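Local atomic coordinates of large adhesion protein (Lap) involved in biofilm formation (Marinobacter hydrocarbonoclasticus, PDB entry 6XI3), a protein that binds calcium ions in tandem Ig-like beta-sandwich domains and probably extends a bacterial biofilm adhesin toward its target. Residues Q333-S338 with V352-S357; E392-G397 with A402-A407. All coordinates share one frame; numbering follows the deposited sequence.

Contact 1 (Q333-S338 with V352-S357). With NA (sodium ion), chain H.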
loop_
_atom_site.group_PDB
_atom_site.type_symbol
_atom_site.label_atom_id
_atom_site.label_comp_id
_atom_site.label_asym_id
_atom_site.label_seq_id
_atom_site.Cartn_x
_atom_site.Cartn_y
_atom_site.Cartn_z
ATOM N N GLN A 333 -62.154 45.195 -11.742
ATOM C CA GLN A 333 -61.383 45.287 -10.468
ATOM C C GLN A 333 -60.364 44.151 -10.420
ATOM O O GLN A 333 -60.349 43.379 -9.455
ATOM C CB GLN A 333 -62.316 45.348 -9.265
ATOM C CG GLN A 333 -63.189 46.593 -9.370
ATOM C CD GLN A 333 -64.188 46.733 -8.247
ATOM O OE1 GLN A 333 -63.854 46.689 -7.072
ATOM N NE2 GLN A 333 -65.438 46.946 -8.616
ATOM N N THR A 334 -59.491 44.113 -11.414
ATOM C CA THR A 334 -58.419 43.087 -11.504
ATOM C C THR A 334 -57.106 43.746 -11.911
ATOM O O THR A 334 -57.157 44.891 -12.350
ATOM C CB THR A 334 -58.771 41.962 -12.485
ATOM O OG1 THR A 334 -58.980 42.510 -13.786
ATOM C CG2 THR A 334 -59.967 41.168 -12.013
ATOM N N VAL A 335 -55.995 43.032 -11.712
ATOM C CA VAL A 335 -54.658 43.457 -12.173
ATOM C C VAL A 335 -53.993 42.287 -12.891
ATOM O O VAL A 335 -54.314 41.128 -12.598
ATOM C CB VAL A 335 -53.781 44.022 -11.048
ATOM C CG1 VAL A 335 -54.429 45.242 -10.416
ATOM C CG2 VAL A 335 -53.442 42.992 -9.989
ATOM N N ASP A 336 -53.173 42.604 -13.882
ATOM C CA ASP A 336 -52.258 41.627 -14.508
ATOM C C ASP A 336 -50.856 42.062 -14.091
ATOM O O ASP A 336 -50.575 43.275 -14.207
ATOM C CB ASP A 336 -52.428 41.553 -16.031
ATOM C CG ASP A 336 -53.829 41.184 -16.519
ATOM O OD1 ASP A 336 -54.641 40.660 -15.741
ATOM O OD2 ASP A 336 -54.084 41.419 -17.692
ATOM N N LEU A 337 -50.050 41.112 -13.603
ATOM C CA LEU A 337 -48.675 41.315 -13.096
ATOM C C LEU A 337 -47.766 40.396 -13.902
ATOM O O LEU A 337 -48.239 39.372 -14.335
ATOM C CB LEU A 337 -48.594 40.912 -11.619
ATOM C CG LEU A 337 -49.581 41.588 -10.685
ATOM C CD1 LEU A 337 -49.472 40.988 -9.309
ATOM C CD2 LEU A 337 -49.330 43.090 -10.625
ATOM N N SER A 338 -46.505 40.757 -14.089
ATOM C CA SER A 338 -45.484 39.861 -14.673
ATOM C C SER A 338 -44.138 40.163 -14.021
ATOM O O SER A 338 -44.017 41.236 -13.403
ATOM C CB SER A 338 -45.403 40.031 -16.162
ATOM O OG SER A 338 -45.231 41.387 -16.477
ATOM N N VAL A 352 -46.659 37.306 -3.980
ATOM C CA VAL A 352 -47.046 38.671 -4.434
ATOM C C VAL A 352 -48.030 39.261 -3.424
ATOM O O VAL A 352 -48.913 38.540 -2.966
ATOM C CB VAL A 352 -47.628 38.647 -5.854
ATOM C CG1 VAL A 352 -48.179 39.998 -6.274
ATOM C CG2 VAL A 352 -46.603 38.171 -6.876
ATOM N N THR A 353 -47.798 40.503 -3.009
ATOM C CA THR A 353 -48.763 41.320 -2.212
ATOM C C THR A 353 -49.126 42.565 -3.023
ATOM O O THR A 353 -48.242 43.131 -3.705
ATOM C CB THR A 353 -48.177 41.717 -0.851
ATOM O OG1 THR A 353 -47.027 42.488 -1.204
ATOM C CG2 THR A 353 -47.800 40.541 0.035
ATOM N N ILE A 354 -50.402 42.940 -3.004
ATOM C CA ILE A 354 -50.882 44.238 -3.542
ATOM C C ILE A 354 -51.509 44.950 -2.343
ATOM O O ILE A 354 -52.430 44.365 -1.773
ATOM C CB ILE A 354 -51.886 44.014 -4.680
ATOM C CG1 ILE A 354 -51.287 43.113 -5.767
ATOM C CG2 ILE A 354 -52.361 45.334 -5.257
ATOM C CD1 ILE A 354 -52.316 42.213 -6.377
ATOM N N THR A 355 -50.944 46.088 -1.952
ATOM C CA THR A 355 -51.392 46.907 -0.813
ATOM C C THR A 355 -52.038 48.182 -1.366
ATOM O O THR A 355 -51.444 48.824 -2.214
ATOM C CB THR A 355 -50.211 47.153 0.130
ATOM O OG1 THR A 355 -49.683 45.841 0.360
ATOM C CG2 THR A 355 -50.602 47.868 1.414
ATOM N N ASP A 356 -53.224 48.518 -0.880
ATOM C CA ASP A 356 -53.919 49.778 -1.241
ATOM C C ASP A 356 -53.535 50.890 -0.244
ATOM O O ASP A 356 -52.705 50.640 0.649
ATOM C CB ASP A 356 -55.411 49.480 -1.329
ATOM C CG ASP A 356 -56.110 49.314 0.002
ATOM O OD1 ASP A 356 -55.456 49.551 1.065
ATOM O OD2 ASP A 356 -57.313 48.988 -0.035
ATOM N N SER A 357 -54.108 52.088 -0.402
ATOM C CA SER A 357 -53.677 53.331 0.290
ATOM C C SER A 357 -54.133 53.325 1.755
ATOM O O SER A 357 -53.695 54.226 2.491
ATOM C CB SER A 357 -54.168 54.578 -0.416
ATOM O OG SER A 357 -55.548 54.476 -0.712
HETATM NA NA NA H . -55.718 52.691 -2.743
#
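Val335 and Leu337 meet Ile354 and Val352 with no flat group between them, because the flat groups of the two segments, the Gln333 amide and the carboxylates of Asp336 and Asp356, stand apart from the apolar contact. The two aliphatic pairs each come together tip to tip. Leu337 CD1 presses on Val352 CG1 at 3.4 Å, tighter than ordinary van der Waals contact, while Val335 CG2 touches Ile354 CD1 more comfortably at 3.9 Å. The same Leu337 CD1 also reaches Ile354 CD1 at 4.3 Å, which joins the two pairs into one continuous apolar patch. Leu337 CG stands opposite the carbonyl carbon about CA-CB (chi1 -55°), and a nearly extended second torsion carries CD1 across to the facing strand. The second torsion of Ile354, 145°, departs from a staggered value, which may carry a small cost as CD1 points at Val335.

No hydrogen bond crosses the contact, and the strand axes stay 10.6 Å apart at an angle of 137°. This is the face-to-face packing of an Ig-like beta sandwich: 334-342 belongs to the sheet with 320-329 and 374-380, whereas 349-356 runs beside 387-396 in the other. Leu325, Val379 and Val391 extend the same buried apolar layer around the four residues.

Both carboxylates find backbone partners away from this layer, Asp336 OD1 accepting from Gly378 N and the buried Asp356 taking the N-H groups of Thr358 and Asn360 on OD1 and that of Val385 on OD2. At the end of 352-357, Ser357 OG binds the sodium ion at 2.7 Å, together with the carbonyl oxygens of Val385 and Asp388.

Contact 2 (E392-G397 with A402-A407)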
loop_
_atom_site.group_PDB
_atom_site.type_symbol
_atom_site.label_atom_id
_atom_site.label_comp_id
_atom_site.label_asym_id
_atom_site.label_seq_id
_atom_site.Cartn_x
_atom_site.Cartn_y
_atom_site.Cartn_z
ATOM N N GLU A 392 -45.753 44.092 -4.364
ATOM C CA GLU A 392 -44.459 43.545 -3.879
ATOM C C GLU A 392 -44.384 42.075 -4.319
ATOM O O GLU A 392 -45.352 41.336 -4.127
ATOM C CB GLU A 392 -44.343 43.764 -2.371
ATOM C CG GLU A 392 -43.138 43.087 -1.727
ATOM C CD GLU A 392 -41.818 43.832 -1.876
ATOM O OE1 GLU A 392 -41.810 44.925 -2.495
ATOM O OE2 GLU A 392 -40.795 43.323 -1.370
ATOM N N ALA A 393 -43.268 41.672 -4.914
ATOM C CA ALA A 393 -43.012 40.260 -5.256
ATOM C C ALA A 393 -41.714 39.796 -4.595
ATOM O O ALA A 393 -40.744 40.579 -4.564
ATOM C CB ALA A 393 -42.979 40.117 -6.751
ATOM N N SER A 394 -41.703 38.547 -4.122
ATOM C CA SER A 394 -40.553 37.909 -3.436
ATOM C C SER A 394 -40.379 36.449 -3.862
ATOM O O SER A 394 -41.378 35.715 -4.029
ATOM C CB SER A 394 -40.696 37.988 -1.960
ATOM O OG SER A 394 -39.421 37.746 -1.371
ATOM N N ALA A 395 -39.129 36.029 -4.004
ATOM C CA ALA A 395 -38.787 34.622 -4.261
ATOM C C ALA A 395 -37.410 34.330 -3.660
ATOM O O ALA A 395 -36.609 35.268 -3.514
ATOM C CB ALA A 395 -38.842 34.320 -5.740
ATOM N N GLN A 396 -37.152 33.058 -3.357
ATOM C CA GLN A 396 -35.857 32.571 -2.803
ATOM C C GLN A 396 -34.913 32.170 -3.949
ATOM O O GLN A 396 -35.264 31.279 -4.769
ATOM C CB GLN A 396 -36.142 31.437 -1.823
ATOM C CG GLN A 396 -37.015 31.881 -0.651
ATOM C CD GLN A 396 -36.280 32.838 0.260
ATOM O OE1 GLN A 396 -35.195 32.529 0.755
ATOM N NE2 GLN A 396 -36.860 34.012 0.468
ATOM N N GLY A 397 -33.773 32.851 -4.035
ATOM C CA GLY A 397 -32.684 32.521 -4.966
ATOM C C GLY A 397 -31.939 31.277 -4.498
ATOM O O GLY A 397 -32.113 30.850 -3.339
ATOM N N ALA A 402 -33.734 36.307 -0.112
ATOM C CA ALA A 402 -35.075 36.848 -0.452
ATOM C C ALA A 402 -34.902 37.909 -1.542
ATOM O O ALA A 402 -34.360 38.980 -1.267
ATOM C CB ALA A 402 -35.757 37.420 0.769
ATOM N N LEU A 403 -35.245 37.570 -2.771
ATOM C CA LEU A 403 -35.104 38.486 -3.930
ATOM C C LEU A 403 -36.444 39.173 -4.126
ATOM O O LEU A 403 -37.433 38.420 -4.247
ATOM C CB LEU A 403 -34.736 37.674 -5.155
ATOM C CG LEU A 403 -33.503 36.809 -4.959
ATOM C CD1 LEU A 403 -33.397 35.857 -6.134
ATOM C CD2 LEU A 403 -32.254 37.693 -4.792
ATOM N N THR A 404 -36.462 40.508 -4.085
ATOM C CA THR A 404 -37.714 41.310 -4.073
ATOM C C THR A 404 -37.646 42.444 -5.088
ATOM O O THR A 404 -36.546 42.804 -5.582
ATOM C CB THR A 404 -38.071 41.885 -2.701
ATOM O OG1 THR A 404 -37.074 42.840 -2.355
ATOM C CG2 THR A 404 -38.190 40.836 -1.625
ATOM N N ASP A 405 -38.836 42.944 -5.407
ATOM C CA ASP A 405 -39.054 44.121 -6.259
ATOM C C ASP A 405 -40.459 44.627 -5.943
ATOM O O ASP A 405 -41.245 43.863 -5.371
ATOM C CB ASP A 405 -38.834 43.824 -7.745
ATOM C CG ASP A 405 -38.794 45.103 -8.573
ATOM O OD1 ASP A 405 -38.467 46.159 -7.979
ATOM O OD2 ASP A 405 -39.104 45.050 -9.783
ATOM N N SER A 406 -40.703 45.901 -6.210
ATOM C CA SER A 406 -42.036 46.524 -6.066
ATOM C C SER A 406 -42.396 47.249 -7.361
ATOM O O SER A 406 -41.514 47.495 -8.223
ATOM C CB SER A 406 -42.105 47.419 -4.855
ATOM O OG SER A 406 -41.349 48.594 -5.074
ATOM N N ALA A 407 -43.688 47.477 -7.544
ATOM C CA ALA A 407 -44.210 48.341 -8.611
ATOM C C ALA A 407 -45.423 49.093 -8.068
ATOM O O ALA A 407 -46.043 48.656 -7.061
ATOM C CB ALA A 407 -44.532 47.519 -9.815
HETATM O O HOH W 1 -39.009 45.383 -3.275
#
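With its CG anti to the backbone N (chi1 173°) and its chain bent at the next bond (chi2 80°), Glu392 swings its carboxylate across the neighbouring strand to lie over Thr404 and Ser406. Each oxygen then rests on a different residue: OE2 lies 3.4 Å from Thr404 CB, and OE1 sits near Ser406 CB. OE1 also comes within 3.1 Å of the Asp405 carbonyl O, an approach of two acceptors that is probably unfavourable in itself. A water donates to Glu392 OE1 at 2.9 Å and makes a weak bond with Thr404 OG1, a loose water link between the two side chains. On that face Thr404 CG2 lies 3.3 Å from Ser394 OG, and Gln396, also bent at chi2 but in the other sense, brings NE2 over Ala402.

Beneath these groups the backbones pair in antiparallel fashion. Ala393 and Asp405 exchange two hydrogen bonds, the one from Ala393 N to Asp405 O being almost straight (172°); Ala395 and Leu403 exchange two more, with Leu403 N to Ala395 O the shortest at 2.8 Å. Ala393, Ala395, Leu403 and Asp405 direct their side chains to the other face, where Asp405 OD2 accepts from the backbone N of Val323. Leu403 CD1 reaches along to Gly397 CA, 3.6 Å away.

Hydrogen-bonded pairs alternating with non-hydrogen-bonded ones are typical of an antiparallel beta hairpin, here at the edge of a four-stranded Ig-like sheet. The loop joining the two hairpin strands supplies Asn399 to a calcium site completed by Asp289, Asp315, Thr317 and Asp343.

Contact 1 packs the two sheets of one sandwich domain face to face, whereas contact 2 pairs two strands within one of those sheets. They meet along the border between neighbouring strands 349-356 and 387-396: Thr353 O lies 2.7 Å from Glu392 N, a probable hydrogen bond, and Val352 CG2 packs on Ala393 CB at 4.1 Å. Val352 therefore takes part in the sandwich interior and also lies against the hairpin. The contact centres are about 14 Å apart. Metal ions flank the pair, with sodium at the Ser357 end of 352-357, clear of the packed side chains, and the calcium site that takes Asn399 just beyond Gly397 of contact 2.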